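Local coordinates for protein superoxide dismutase (Acidilobus saccharovorans, PDB 4FFK) that catalyses the dismutation of superoxide to molecular oxygen and hydrogen peroxide at a mononuclear iron site, as an iron superoxide dismutase, at residues V14-Y19 with D60-Y65; H92-L97 with L171-A176; G111-A116 with D207-Y212; K136-V141 with V177-H182. One frame throughout, in Å; residues are numbered along the deposited sequence. Where two conformers were deposited one is given.

In the fold
Contacts 2 and 4 make the core around the iron: H92 comes from contact 2, D178 and H182 from contact 4, and both contacts draw on strand 172-178. Neither has a hydrogen bond between its two segments; apolar packing joins them, with one water bridging in contact 2. Contact 3, partly buried, touches contact 2 where R211 reaches L174; its hydrophobic packing is joined by a carboxylate that accepts backbone N-H groups near a helix end. Contact 1, where the N-terminal loop meets helix 37-66, lies apart, its centre about 25 Å from that of contact 2; it is partly buried and held chiefly by charge. Contacts 1 and 3 fall on opposite sides of the chain's centre.

Contact 1: V14-Y19 with D60-Y65; sequences VSLKRY and DKLEKY
E63 sends CG anti to its backbone N (chi1 -167°) and runs on extended from helix 37-66, while R18 turns CG beside its own N (chi1 -51°) and bends at chi2, and the two charged ends meet. In the R18 conformer described, the guanidinium grips the carboxylate end-on: R18 NH2 gives E63 OE1 a nearly straight bond of 2.6 Å, leaving the guanidinium in its own plane but coming down from above the carboxylate plane; R18 NH1 reaches E63 OE2 at 2.7 Å on the syn side. The two flat groups are far from coplanar, 56° apart. E63 OE2 also accepts the backbone N of L16 at 2.6 Å, met nearly along its C-O axis, so two donors share this oxygen. R18 NH1 turns back to L16 O at 2.7 Å, tying the arginine to its own segment. D60 OD2 adds a weak, longer bond to R18 NH2 at 3.4 Å. Beside the charges, L16 CD1 rests on L62 CB at 4.0 Å, the two side chains crossing at about a right angle. An alanine in place of E63 would probably leave the L16 N-H without its acceptor and the R18 guanidinium with just the weak D60 link across the contact. Two carboxylates around one arginine form a salt-bridge network, which is likely to favour the charged forms of all three and pins the N-terminal loop to the helix.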
loop_
_atom_site.group_PDB
_atom_site.type_symbol
_atom_site.label_atom_id
_atom_site.label_comp_id
_atom_site.label_asym_id
_atom_site.label_seq_id
_atom_site.Cartn_x
_atom_site.Cartn_y
_atom_site.Cartn_z
ATOM N N VAL A 14 -11.198 5.901 -29.849
ATOM C CA VAL A 14 -10.722 4.790 -29.036
ATOM C C VAL A 14 -11.855 3.800 -28.737
ATOM O O VAL A 14 -12.919 4.176 -28.250
ATOM C CB VAL A 14 -10.136 5.328 -27.725
ATOM C CG1 VAL A 14 -9.602 4.209 -26.892
ATOM C CG2 VAL A 14 -9.043 6.348 -28.012
ATOM N N SER A 15 -11.620 2.523 -29.029
ATOM C CA SER A 15 -12.514 1.507 -28.520
ATOM C C SER A 15 -11.658 0.467 -27.767
ATOM O O SER A 15 -10.911 -0.322 -28.351
ATOM C CB SER A 15 -13.449 0.927 -29.635
ATOM O OG SER A 15 -12.906 -0.166 -30.335
ATOM N N LEU A 16 -11.714 0.532 -26.441
ATOM C CA LEU A 16 -10.854 -0.337 -25.649
ATOM C C LEU A 16 -11.477 -1.723 -25.559
ATOM O O LEU A 16 -12.716 -1.841 -25.496
ATOM C CB LEU A 16 -10.702 0.271 -24.267
ATOM C CG LEU A 16 -10.020 1.632 -24.343
ATOM C CD1 LEU A 16 -9.761 2.098 -22.889
ATOM C CD2 LEU A 16 -8.723 1.565 -25.134
ATOM N N LYS A 17 -10.624 -2.744 -25.568
ATOM C CA LYS A 17 -11.087 -4.124 -25.525
ATOM C C LYS A 17 -11.347 -4.431 -24.052
ATOM O O LYS A 17 -10.430 -4.257 -23.198
ATOM C CB LYS A 17 -10.071 -5.032 -26.145
ATOM C CG LYS A 17 -10.389 -6.493 -25.993
ATOM C CD LYS A 17 -11.616 -6.829 -26.813
ATOM C CE LYS A 17 -11.636 -8.356 -27.027
ATOM N NZ LYS A 17 -12.936 -8.762 -27.573
ATOM N N ARG A 18 -12.577 -4.805 -23.752
ATOM C CA ARG A 18 -12.976 -5.061 -22.366
ATOM C C ARG A 18 -12.669 -6.503 -21.989
ATOM O O ARG A 18 -12.282 -7.329 -22.836
ATOM C CB ARG A 18 -14.447 -4.780 -22.142
ATOM C CG ARG A 18 -14.954 -3.426 -22.602
ATOM C CD ARG A 18 -14.054 -2.272 -22.220
ATOM N NE ARG A 18 -14.819 -1.036 -22.075
ATOM C CZ ARG A 18 -14.891 -0.069 -22.983
ATOM N NH1 ARG A 18 -14.245 -0.164 -24.123
ATOM N NH2 ARG A 18 -15.629 0.989 -22.727
ATOM N N TYR A 19 -12.848 -6.797 -20.695
ATOM C CA TYR A 19 -12.520 -8.112 -20.141
ATOM C C TYR A 19 -13.708 -9.022 -20.019
ATOM O O TYR A 19 -14.815 -8.588 -19.828
ATOM C CB TYR A 19 -11.781 -7.986 -18.785
ATOM C CG TYR A 19 -10.503 -7.235 -18.996
ATOM C CD1 TYR A 19 -9.379 -7.860 -19.483
ATOM C CD2 TYR A 19 -10.448 -5.850 -18.766
ATOM C CE1 TYR A 19 -8.245 -7.165 -19.757
ATOM C CE2 TYR A 19 -9.314 -5.151 -19.072
ATOM C CZ TYR A 19 -8.212 -5.809 -19.538
ATOM O OH TYR A 19 -7.043 -5.146 -19.807
ATOM N N ASP A 60 -13.960 2.041 -19.264
ATOM C CA ASP A 60 -15.047 2.898 -19.722
ATOM C C ASP A 60 -14.763 4.370 -19.456
ATOM O O ASP A 60 -14.977 5.237 -20.326
ATOM C CB ASP A 60 -16.357 2.485 -19.099
ATOM C CG ASP A 60 -17.517 3.244 -19.731
ATOM O OD1 ASP A 60 -18.082 4.124 -19.056
ATOM O OD2 ASP A 60 -17.783 2.963 -20.915
ATOM N N LYS A 61 -14.251 4.662 -18.266
ATOM C CA LYS A 61 -13.896 6.048 -17.928
ATOM C C LYS A 61 -12.797 6.559 -18.835
ATOM O O LYS A 61 -12.865 7.694 -19.303
ATOM C CB LYS A 61 -13.428 6.115 -16.470
ATOM C CG LYS A 61 -14.520 6.381 -15.478
ATOM C CD LYS A 61 -14.112 5.880 -14.076
ATOM C CE LYS A 61 -15.356 5.570 -13.243
ATOM N NZ LYS A 61 -15.321 4.340 -12.399
ATOM N N LEU A 62 -11.760 5.741 -19.083
ATOM C CA LEU A 62 -10.670 6.096 -19.924
ATOM C C LEU A 62 -11.127 6.436 -21.367
ATOM O O LEU A 62 -10.722 7.450 -21.988
ATOM C CB LEU A 62 -9.791 4.865 -20.039
ATOM C CG LEU A 62 -8.333 4.838 -19.753
ATOM C CD1 LEU A 62 -7.953 3.451 -19.199
ATOM C CD2 LEU A 62 -7.703 5.116 -21.085
ATOM N N GLU A 63 -11.899 5.512 -21.903
ATOM C CA GLU A 63 -12.447 5.658 -23.235
ATOM C C GLU A 63 -13.253 6.932 -23.379
ATOM O O GLU A 63 -13.048 7.682 -24.361
ATOM C CB GLU A 63 -13.347 4.460 -23.517
ATOM C CG GLU A 63 -13.750 4.307 -24.942
ATOM C CD GLU A 63 -14.316 2.909 -25.103
ATOM O OE1 GLU A 63 -15.462 2.712 -24.656
ATOM O OE2 GLU A 63 -13.577 2.027 -25.545
ATOM N N LYS A 64 -14.141 7.182 -22.429
ATOM C CA LYS A 64 -15.056 8.318 -22.451
ATOM C C LYS A 64 -14.239 9.628 -22.395
ATOM O O LYS A 64 -14.400 10.551 -23.220
ATOM C CB LYS A 64 -16.025 8.259 -21.274
ATOM C CG LYS A 64 -17.209 7.225 -21.453
ATOM C CD LYS A 64 -18.333 7.534 -20.513
ATOM C CE LYS A 64 -19.608 6.881 -21.022
ATOM N NZ LYS A 64 -20.770 7.112 -20.098
ATOM N N TYR A 65 -13.301 9.658 -21.456
ATOM C CA TYR A 65 -12.320 10.722 -21.456
ATOM C C TYR A 65 -11.601 10.912 -22.796
ATOM O O TYR A 65 -11.555 12.033 -23.295
ATOM C CB TYR A 65 -11.301 10.474 -20.355
ATOM C CG TYR A 65 -10.133 11.402 -20.459
ATOM C CD1 TYR A 65 -8.915 10.959 -20.980
ATOM C CD2 TYR A 65 -10.244 12.729 -20.025
ATOM C CE1 TYR A 65 -7.826 11.821 -21.070
ATOM C CE2 TYR A 65 -9.148 13.595 -20.118
ATOM C CZ TYR A 65 -7.951 13.126 -20.645
ATOM O OH TYR A 65 -6.828 13.955 -20.730
#

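Contact 2: H92-L97 with L171-A176; sequences HTLYWL and LIPLLA. With FE (Fe (III) ion), chain B.
L94 points from helix 92-97 at the strand, and P173 is the first residue of 171-176 to meet it: P173 CB lies 3.5 Å from L94 CD2, the two side chains crossing at a slant. At L174 the backbone takes over, its O lying 3.6 Å from L94 CD1. L174 and L175 both face L146 of strand 142-148, forming a classic beta bulge, and direct their side chains away from the helix. A176 turns back, bringing its CB within 3.6 Å of L94 CD2, so this one methyl touches both P173 and A176. L94 CG is anti to the backbone N (chi1 -179°), which sets it on the strand side, 4.0 Å from A176 CB. A176 O then sits at the edge of the Y95 ring, 3.5 Å from CD2, and a water bridges it to Y95 O. One turn before Y95, H92 NE2 binds the iron at 2.1 Å. The helix and strand axes lie at 68°, with strand 142-148 alongside 172-178 and R211 of helix 205-216 against L94.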
loop_
_atom_site.group_PDB
_atom_site.type_symbol
_atom_site.label_atom_id
_atom_site.label_comp_id
_atom_site.label_asym_id
_atom_site.label_seq_id
_atom_site.Cartn_x
_atom_site.Cartn_y
_atom_site.Cartn_z
ATOM N N HIS A 92 -7.249 -14.340 -10.717
ATOM C CA HIS A 92 -8.286 -15.372 -10.535
ATOM C C HIS A 92 -8.233 -16.313 -11.683
ATOM O O HIS A 92 -8.354 -17.531 -11.482
ATOM C CB HIS A 92 -9.668 -14.791 -10.390
ATOM C CG HIS A 92 -9.893 -14.258 -9.029
ATOM N ND1 HIS A 92 -9.489 -12.989 -8.660
ATOM C CD2 HIS A 92 -10.408 -14.837 -7.924
ATOM C CE1 HIS A 92 -9.747 -12.819 -7.373
ATOM N NE2 HIS A 92 -10.319 -13.922 -6.903
ATOM N N THR A 93 -8.091 -15.756 -12.875
ATOM C CA THR A 93 -7.967 -16.589 -14.057
ATOM C C THR A 93 -6.872 -17.651 -13.907
ATOM O O THR A 93 -7.101 -18.824 -14.199
ATOM C CB THR A 93 -7.718 -15.754 -15.261
ATOM O OG1 THR A 93 -8.826 -14.866 -15.406
ATOM C CG2 THR A 93 -7.590 -16.665 -16.478
ATOM N N LEU A 94 -5.703 -17.228 -13.446
ATOM C CA LEU A 94 -4.596 -18.140 -13.116
ATOM C C LEU A 94 -5.013 -19.126 -12.055
ATOM O O LEU A 94 -4.868 -20.374 -12.211
ATOM C CB LEU A 94 -3.404 -17.328 -12.616
ATOM C CG LEU A 94 -2.142 -18.090 -12.251
ATOM C CD1 LEU A 94 -1.696 -18.926 -13.450
ATOM C CD2 LEU A 94 -1.056 -17.077 -11.873
ATOM N N TYR A 95 -5.506 -18.598 -10.953
ATOM C CA TYR A 95 -5.947 -19.431 -9.854
ATOM C C TYR A 95 -6.832 -20.607 -10.312
ATOM O O TYR A 95 -6.560 -21.730 -9.934
ATOM C CB TYR A 95 -6.739 -18.561 -8.925
ATOM C CG TYR A 95 -7.291 -19.208 -7.710
ATOM C CD1 TYR A 95 -8.653 -19.170 -7.462
ATOM C CD2 TYR A 95 -6.430 -19.728 -6.718
ATOM C CE1 TYR A 95 -9.171 -19.689 -6.335
ATOM C CE2 TYR A 95 -6.950 -20.210 -5.554
ATOM C CZ TYR A 95 -8.322 -20.233 -5.397
ATOM O OH TYR A 95 -8.846 -20.720 -4.265
ATOM N N TRP A 96 -7.878 -20.335 -11.085
ATOM C CA TRP A 96 -8.753 -21.461 -11.529
ATOM C C TRP A 96 -8.014 -22.456 -12.363
ATOM O O TRP A 96 -8.273 -23.668 -12.236
ATOM C CB TRP A 96 -9.926 -20.963 -12.343
ATOM C CG TRP A 96 -10.634 -19.811 -11.762
ATOM C CD1 TRP A 96 -10.878 -18.620 -12.378
ATOM C CD2 TRP A 96 -11.241 -19.742 -10.486
ATOM N NE1 TRP A 96 -11.629 -17.829 -11.578
ATOM C CE2 TRP A 96 -11.845 -18.458 -10.390
ATOM C CE3 TRP A 96 -11.315 -20.605 -9.392
ATOM C CZ2 TRP A 96 -12.514 -18.036 -9.248
ATOM C CZ3 TRP A 96 -12.003 -20.186 -8.257
ATOM C CH2 TRP A 96 -12.581 -18.903 -8.205
ATOM N N LEU A 97 -7.156 -21.958 -13.246
ATOM C CA LEU A 97 -6.403 -22.792 -14.205
ATOM C C LEU A 97 -5.412 -23.679 -13.476
ATOM O O LEU A 97 -5.089 -24.822 -13.910
ATOM C CB LEU A 97 -5.699 -21.927 -15.243
ATOM C CG LEU A 97 -6.632 -21.240 -16.257
ATOM C CD1 LEU A 97 -5.800 -20.220 -17.050
ATOM C CD2 LEU A 97 -7.324 -22.304 -17.234
ATOM N N LEU A 171 8.181 -10.362 -13.593
ATOM C CA LEU A 171 7.935 -11.715 -13.042
ATOM C C LEU A 171 6.719 -12.328 -13.674
ATOM O O LEU A 171 5.673 -11.683 -13.835
ATOM C CB LEU A 171 7.747 -11.620 -11.525
ATOM C CG LEU A 171 9.000 -11.099 -10.878
ATOM C CD1 LEU A 171 8.692 -10.399 -9.546
ATOM C CD2 LEU A 171 9.996 -12.260 -10.767
ATOM N N ILE A 172 6.825 -13.613 -14.033
ATOM C CA ILE A 172 5.758 -14.316 -14.693
ATOM C C ILE A 172 5.154 -15.314 -13.703
ATOM O O ILE A 172 5.827 -16.242 -13.264
ATOM C CB ILE A 172 6.306 -15.086 -15.935
ATOM C CG1 ILE A 172 7.062 -14.085 -16.853
ATOM C CG2 ILE A 172 5.219 -15.975 -16.608
ATOM C CD1 ILE A 172 7.557 -14.678 -18.169
ATOM N N PRO A 173 3.898 -15.087 -13.327
ATOM C CA PRO A 173 3.291 -15.951 -12.303
ATOM C C PRO A 173 3.009 -17.281 -12.982
ATOM O O PRO A 173 2.501 -17.292 -14.085
ATOM C CB PRO A 173 1.971 -15.250 -11.980
ATOM C CG PRO A 173 1.665 -14.427 -13.299
ATOM C CD PRO A 173 3.073 -13.920 -13.681
ATOM N N LEU A 174 3.318 -18.358 -12.288
ATOM C CA LEU A 174 3.030 -19.683 -12.808
ATOM C C LEU A 174 1.891 -20.320 -12.060
ATOM O O LEU A 174 1.068 -21.049 -12.657
ATOM C CB LEU A 174 4.251 -20.586 -12.659
ATOM C CG LEU A 174 5.515 -19.959 -13.252
ATOM C CD1 LEU A 174 6.752 -20.816 -13.028
ATOM C CD2 LEU A 174 5.275 -19.691 -14.701
ATOM N N LEU A 175 1.864 -20.072 -10.751
ATOM C CA LEU A 175 0.949 -20.768 -9.880
ATOM C C LEU A 175 0.589 -19.760 -8.819
ATOM O O LEU A 175 1.441 -19.025 -8.375
ATOM C CB LEU A 175 1.703 -21.932 -9.216
ATOM C CG LEU A 175 1.018 -22.597 -8.030
ATOM C CD1 LEU A 175 -0.313 -23.274 -8.467
ATOM C CD2 LEU A 175 2.018 -23.576 -7.447
ATOM N N ALA A 176 -0.665 -19.708 -8.442
ATOM C CA ALA A 176 -1.087 -18.679 -7.512
ATOM C C ALA A 176 -2.119 -19.284 -6.625
ATOM O O ALA A 176 -2.979 -20.049 -7.085
ATOM C CB ALA A 176 -1.644 -17.474 -8.301
HETATM FE FE FE B . -10.406 -14.363 -4.897
HETATM O O HOH W 1 -4.718 -22.260 -7.648
HETATM O O HOH W 2 -9.183 -12.784 -4.431
#

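Contact 3: G111-A116 with D207-Y212; sequences GAIGDA and DVEARY
The Y212 ring takes I113 CD1 over one face, a CH-pi contact 4.0 Å from the ring centroid and 22° off its normal. At the ring's edge, A112 CB approaches CE1 at 3.6 Å, and A116 CB comes in obliquely to 3.7 Å from CZ. Y212 CG is anti to its backbone N (chi1 173°), which puts it 3.7 Å from I113 CD1. I113 also sets CG1 3.8 Å from V208 CG1, the two side chains crossing at about a right angle. This is a nearly perpendicular helix pair, 86° between axes, with 111-121 presenting its N-terminal end to 205-216. There E209, bent at chi2, accepts from backbone N-H groups near that end: OE1 takes I113 N at 2.7 Å with its syn lone pair, and OE2 has a weak bond from A112 N, besides one from Q213. An alanine at E209 would probably leave the I113 N-H without this acceptor and take negative charge from this helix end. L155 and L174 close over the apolar side from the sheet.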
loop_
_atom_site.group_PDB
_atom_site.type_symbol
_atom_site.label_atom_id
_atom_site.label_comp_id
_atom_site.label_asym_id
_atom_site.label_seq_id
_atom_site.Cartn_x
_atom_site.Cartn_y
_atom_site.Cartn_z
ATOM N N GLY A 111 8.400 -33.167 -14.588
ATOM C CA GLY A 111 8.724 -32.302 -15.734
ATOM C C GLY A 111 9.687 -31.174 -15.355
ATOM O O GLY A 111 10.355 -31.231 -14.298
ATOM N N ALA A 112 9.760 -30.149 -16.208
ATOM C CA ALA A 112 10.737 -29.085 -16.016
ATOM C C ALA A 112 10.416 -28.342 -14.692
ATOM O O ALA A 112 11.326 -28.003 -13.907
ATOM C CB ALA A 112 10.748 -28.143 -17.209
ATOM N N ILE A 113 9.115 -28.170 -14.426
ATOM C CA ILE A 113 8.683 -27.417 -13.226
ATOM C C ILE A 113 9.125 -28.093 -11.935
ATOM O O ILE A 113 9.693 -27.451 -11.085
ATOM C CB ILE A 113 7.145 -27.026 -13.233
ATOM C CG1 ILE A 113 6.864 -25.959 -12.158
ATOM C CG2 ILE A 113 6.221 -28.194 -13.017
ATOM C CD1 ILE A 113 7.588 -24.729 -12.354
ATOM N N GLY A 114 8.924 -29.411 -11.835
ATOM C CA GLY A 114 9.363 -30.155 -10.700
ATOM C C GLY A 114 10.848 -30.013 -10.504
ATOM O O GLY A 114 11.314 -29.836 -9.392
ATOM N N ASP A 115 11.603 -30.121 -11.596
ATOM C CA ASP A 115 13.056 -29.956 -11.531
ATOM C C ASP A 115 13.446 -28.527 -11.155
ATOM O O ASP A 115 14.380 -28.277 -10.365
ATOM C CB ASP A 115 13.652 -30.304 -12.893
ATOM C CG ASP A 115 13.630 -31.809 -13.175
ATOM O OD1 ASP A 115 13.656 -32.600 -12.207
ATOM O OD2 ASP A 115 13.590 -32.158 -14.359
ATOM N N ALA A 116 12.736 -27.581 -11.751
ATOM C CA ALA A 116 12.985 -26.173 -11.430
ATOM C C ALA A 116 12.735 -25.920 -9.933
ATOM O O ALA A 116 13.531 -25.279 -9.256
ATOM C CB ALA A 116 12.128 -25.307 -12.300
ATOM N N ASP A 207 -0.862 -27.802 -15.903
ATOM C CA ASP A 207 -1.165 -26.415 -16.191
ATOM C C ASP A 207 0.055 -25.540 -15.863
ATOM O O ASP A 207 0.472 -24.752 -16.704
ATOM C CB ASP A 207 -2.350 -25.933 -15.391
ATOM C CG ASP A 207 -2.464 -24.430 -15.436
ATOM O OD1 ASP A 207 -2.881 -23.895 -16.462
ATOM O OD2 ASP A 207 -2.029 -23.799 -14.464
ATOM N N VAL A 208 0.597 -25.692 -14.661
ATOM C CA VAL A 208 1.766 -24.934 -14.187
ATOM C C VAL A 208 2.992 -25.199 -15.084
ATOM O O VAL A 208 3.629 -24.294 -15.632
ATOM C CB VAL A 208 2.129 -25.266 -12.719
ATOM C CG1 VAL A 208 3.367 -24.543 -12.274
ATOM C CG2 VAL A 208 0.993 -24.924 -11.774
ATOM N N GLU A 209 3.278 -26.483 -15.276
ATOM C CA GLU A 209 4.270 -26.877 -16.269
ATOM C C GLU A 209 4.107 -26.174 -17.601
ATOM O O GLU A 209 5.075 -25.622 -18.127
ATOM C CB GLU A 209 4.195 -28.412 -16.476
ATOM C CG GLU A 209 5.175 -28.924 -17.557
ATOM C CD GLU A 209 6.656 -28.635 -17.279
ATOM O OE1 GLU A 209 7.064 -28.257 -16.155
ATOM O OE2 GLU A 209 7.445 -28.807 -18.230
ATOM N N ALA A 210 2.906 -26.189 -18.159
ATOM C CA ALA A 210 2.671 -25.621 -19.491
ATOM C C ALA A 210 2.957 -24.122 -19.444
ATOM O O ALA A 210 3.530 -23.548 -20.373
ATOM C CB ALA A 210 1.244 -25.856 -19.959
ATOM N N ARG A 211 2.550 -23.492 -18.342
ATOM C CA ARG A 211 2.796 -22.052 -18.205
ATOM C C ARG A 211 4.287 -21.797 -18.078
ATOM O O ARG A 211 4.818 -20.879 -18.664
ATOM C CB ARG A 211 2.058 -21.491 -16.996
ATOM C CG ARG A 211 2.085 -19.943 -16.944
ATOM C CD ARG A 211 0.900 -19.342 -16.131
ATOM N NE ARG A 211 -0.421 -19.753 -16.634
ATOM C CZ ARG A 211 -1.095 -20.817 -16.160
ATOM N NH1 ARG A 211 -0.572 -21.565 -15.184
ATOM N NH2 ARG A 211 -2.267 -21.130 -16.661
ATOM N N TYR A 212 4.961 -22.634 -17.321
ATOM C CA TYR A 212 6.361 -22.492 -17.116
ATOM C C TYR A 212 7.115 -22.696 -18.429
ATOM O O TYR A 212 8.067 -21.977 -18.698
ATOM C CB TYR A 212 6.800 -23.476 -16.066
ATOM C CG TYR A 212 8.263 -23.571 -15.852
ATOM C CD1 TYR A 212 8.910 -24.789 -15.964
ATOM C CD2 TYR A 212 9.019 -22.457 -15.517
ATOM C CE1 TYR A 212 10.270 -24.886 -15.744
ATOM C CE2 TYR A 212 10.342 -22.537 -15.296
ATOM C CZ TYR A 212 10.974 -23.762 -15.419
ATOM O OH TYR A 212 12.297 -23.823 -15.193
#

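Contact 4: K136-V141 with V177-H182; sequences KNVEGV and VDVFEH. With FE (Fe (III) ion), chain B.
Segment 177-182 carries the two iron ligands that the C-terminal domain supplies, D178 and H182, and the loop 136-141, leading from helix 124-136 to strand 142-148, packs against it. V141 carries most of this: its CG2 lies over the centre of the F180 ring, 3.5 Å from the centroid and 12° off the normal, a CH-pi contact. The opposite face meets the iron-bound water, 3.0 Å above the plane near the rim. V141 CG1 reaches toward E181 N, and V138 CB touches V179 CG2 at 3.6 Å. D178 binds the iron through OD2 at 1.9 Å, H182 through NE2 at 2.1 Å, and H43 and H92 complete the protein ligands. D178 OD1 accepts from F180 N at 3.0 Å, from above the carboxylate plane, an Asx turn. E181 is hydrogen-bonded to H182 of the third subunit, and H182 to E181 there. D178 thus has one oxygen on the metal and one on the backbone, which would restrain the carboxylate's rotation, while V141 backs the ring against the metal-bound water.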
loop_
_atom_site.group_PDB
_atom_site.type_symbol
_atom_site.label_atom_id
_atom_site.label_comp_id
_atom_site.label_asym_id
_atom_site.label_seq_id
_atom_site.Cartn_x
_atom_site.Cartn_y
_atom_site.Cartn_z
ATOM N N LYS A 136 0.136 -18.276 3.771
ATOM C CA LYS A 136 -0.520 -18.179 5.054
ATOM C C LYS A 136 -0.182 -16.833 5.679
ATOM O O LYS A 136 -0.940 -16.317 6.484
ATOM C CB LYS A 136 -0.058 -19.324 5.975
ATOM C CG LYS A 136 -0.651 -20.656 5.608
ATOM C CD LYS A 136 0.188 -21.764 6.302
ATOM C CE LYS A 136 -0.137 -23.061 5.533
ATOM N NZ LYS A 136 0.415 -24.200 6.346
ATOM N N ASN A 137 0.969 -16.261 5.298
ATOM C CA ASN A 137 1.436 -15.078 5.902
ATOM C C ASN A 137 1.314 -13.853 5.016
ATOM O O ASN A 137 1.984 -12.847 5.265
ATOM C CB ASN A 137 2.869 -15.250 6.401
ATOM C CG ASN A 137 2.894 -16.174 7.591
ATOM O OD1 ASN A 137 2.480 -15.773 8.656
ATOM N ND2 ASN A 137 3.222 -17.437 7.367
ATOM N N VAL A 138 0.415 -13.937 4.045
ATOM C CA VAL A 138 0.012 -12.689 3.395
ATOM C C VAL A 138 -0.711 -11.895 4.468
ATOM O O VAL A 138 -1.651 -12.416 5.150
ATOM C CB VAL A 138 -0.902 -12.985 2.240
ATOM C CG1 VAL A 138 -1.590 -11.592 1.874
ATOM C CG2 VAL A 138 -0.125 -13.598 1.101
ATOM N N GLU A 139 -0.302 -10.629 4.666
ATOM C CA GLU A 139 -0.877 -9.804 5.699
ATOM C C GLU A 139 -2.113 -9.167 5.093
ATOM O O GLU A 139 -2.035 -8.434 4.115
ATOM C CB GLU A 139 0.054 -8.742 6.085
ATOM C CG GLU A 139 -0.434 -7.837 7.191
ATOM C CD GLU A 139 0.631 -6.885 7.620
ATOM O OE1 GLU A 139 0.865 -5.929 6.834
ATOM O OE2 GLU A 139 1.170 -7.020 8.726
ATOM N N GLY A 140 -3.257 -9.465 5.656
ATOM C CA GLY A 140 -4.449 -8.944 5.033
ATOM C C GLY A 140 -4.925 -9.930 3.999
ATOM O O GLY A 140 -5.011 -11.103 4.283
ATOM N N VAL A 141 -5.241 -9.492 2.786
ATOM C CA VAL A 141 -5.664 -10.425 1.743
ATOM C C VAL A 141 -4.754 -10.260 0.601
ATOM O O VAL A 141 -4.125 -9.250 0.472
ATOM C CB VAL A 141 -7.047 -10.164 1.267
ATOM C CG1 VAL A 141 -8.000 -10.426 2.505
ATOM C CG2 VAL A 141 -7.155 -8.735 0.780
ATOM N N VAL A 177 -2.069 -18.940 -5.357
ATOM C CA VAL A 177 -3.146 -19.321 -4.459
ATOM C C VAL A 177 -3.718 -18.012 -3.894
ATOM O O VAL A 177 -2.988 -17.167 -3.426
ATOM C CB VAL A 177 -2.669 -20.262 -3.330
ATOM C CG1 VAL A 177 -1.471 -19.697 -2.571
ATOM C CG2 VAL A 177 -3.813 -20.585 -2.389
ATOM N N ASP A 178 -5.010 -17.883 -4.001
ATOM C CA ASP A 178 -5.753 -16.764 -3.405
ATOM C C ASP A 178 -5.936 -16.971 -1.940
ATOM O O ASP A 178 -6.452 -18.024 -1.474
ATOM C CB ASP A 178 -7.109 -16.796 -4.077
ATOM C CG ASP A 178 -7.946 -15.601 -3.811
ATOM O OD1 ASP A 178 -7.525 -14.665 -3.162
ATOM O OD2 ASP A 178 -9.040 -15.610 -4.372
ATOM N N VAL A 179 -5.535 -15.969 -1.160
ATOM C CA VAL A 179 -5.853 -15.954 0.262
ATOM C C VAL A 179 -6.632 -14.725 0.708
ATOM O O VAL A 179 -6.651 -14.365 1.888
ATOM C CB VAL A 179 -4.623 -16.142 1.137
ATOM C CG1 VAL A 179 -4.022 -17.486 0.894
ATOM C CG2 VAL A 179 -3.520 -15.039 0.798
ATOM N N PHE A 180 -7.372 -14.126 -0.220
ATOM C CA PHE A 180 -8.466 -13.364 0.238
ATOM C C PHE A 180 -9.421 -14.278 0.986
ATOM O O PHE A 180 -9.614 -15.422 0.610
ATOM C CB PHE A 180 -9.267 -12.850 -0.921
ATOM C CG PHE A 180 -8.744 -11.608 -1.516
ATOM C CD1 PHE A 180 -9.568 -10.470 -1.480
ATOM C CD2 PHE A 180 -7.488 -11.572 -2.149
ATOM C CE1 PHE A 180 -9.140 -9.236 -2.120
ATOM C CE2 PHE A 180 -7.042 -10.352 -2.737
ATOM C CZ PHE A 180 -7.907 -9.217 -2.704
ATOM N N GLU A 181 -10.042 -13.739 2.010
ATOM C CA GLU A 181 -10.887 -14.590 2.833
ATOM C C GLU A 181 -11.973 -15.263 2.035
ATOM O O GLU A 181 -12.416 -16.363 2.346
ATOM C CB GLU A 181 -11.483 -13.752 3.906
ATOM C CG GLU A 181 -10.395 -13.450 4.961
ATOM C CD GLU A 181 -10.772 -12.378 5.909
ATOM O OE1 GLU A 181 -11.647 -11.536 5.612
ATOM O OE2 GLU A 181 -10.201 -12.351 7.014
ATOM N N HIS A 182 -12.462 -14.590 0.995
ATOM C CA HIS A 182 -13.549 -15.224 0.249
ATOM C C HIS A 182 -13.153 -16.523 -0.468
ATOM O O HIS A 182 -14.039 -17.314 -0.773
ATOM C CB HIS A 182 -14.181 -14.277 -0.757
ATOM C CG HIS A 182 -13.261 -13.886 -1.827
ATOM N ND1 HIS A 182 -12.840 -12.585 -1.978
ATOM C CD2 HIS A 182 -12.614 -14.615 -2.770
ATOM C CE1 HIS A 182 -12.009 -12.512 -2.991
ATOM N NE2 HIS A 182 -11.871 -13.730 -3.516
HETATM FE FE FE B . -10.406 -14.363 -4.897
HETATM O O HOH W 2 -9.183 -12.784 -4.431
#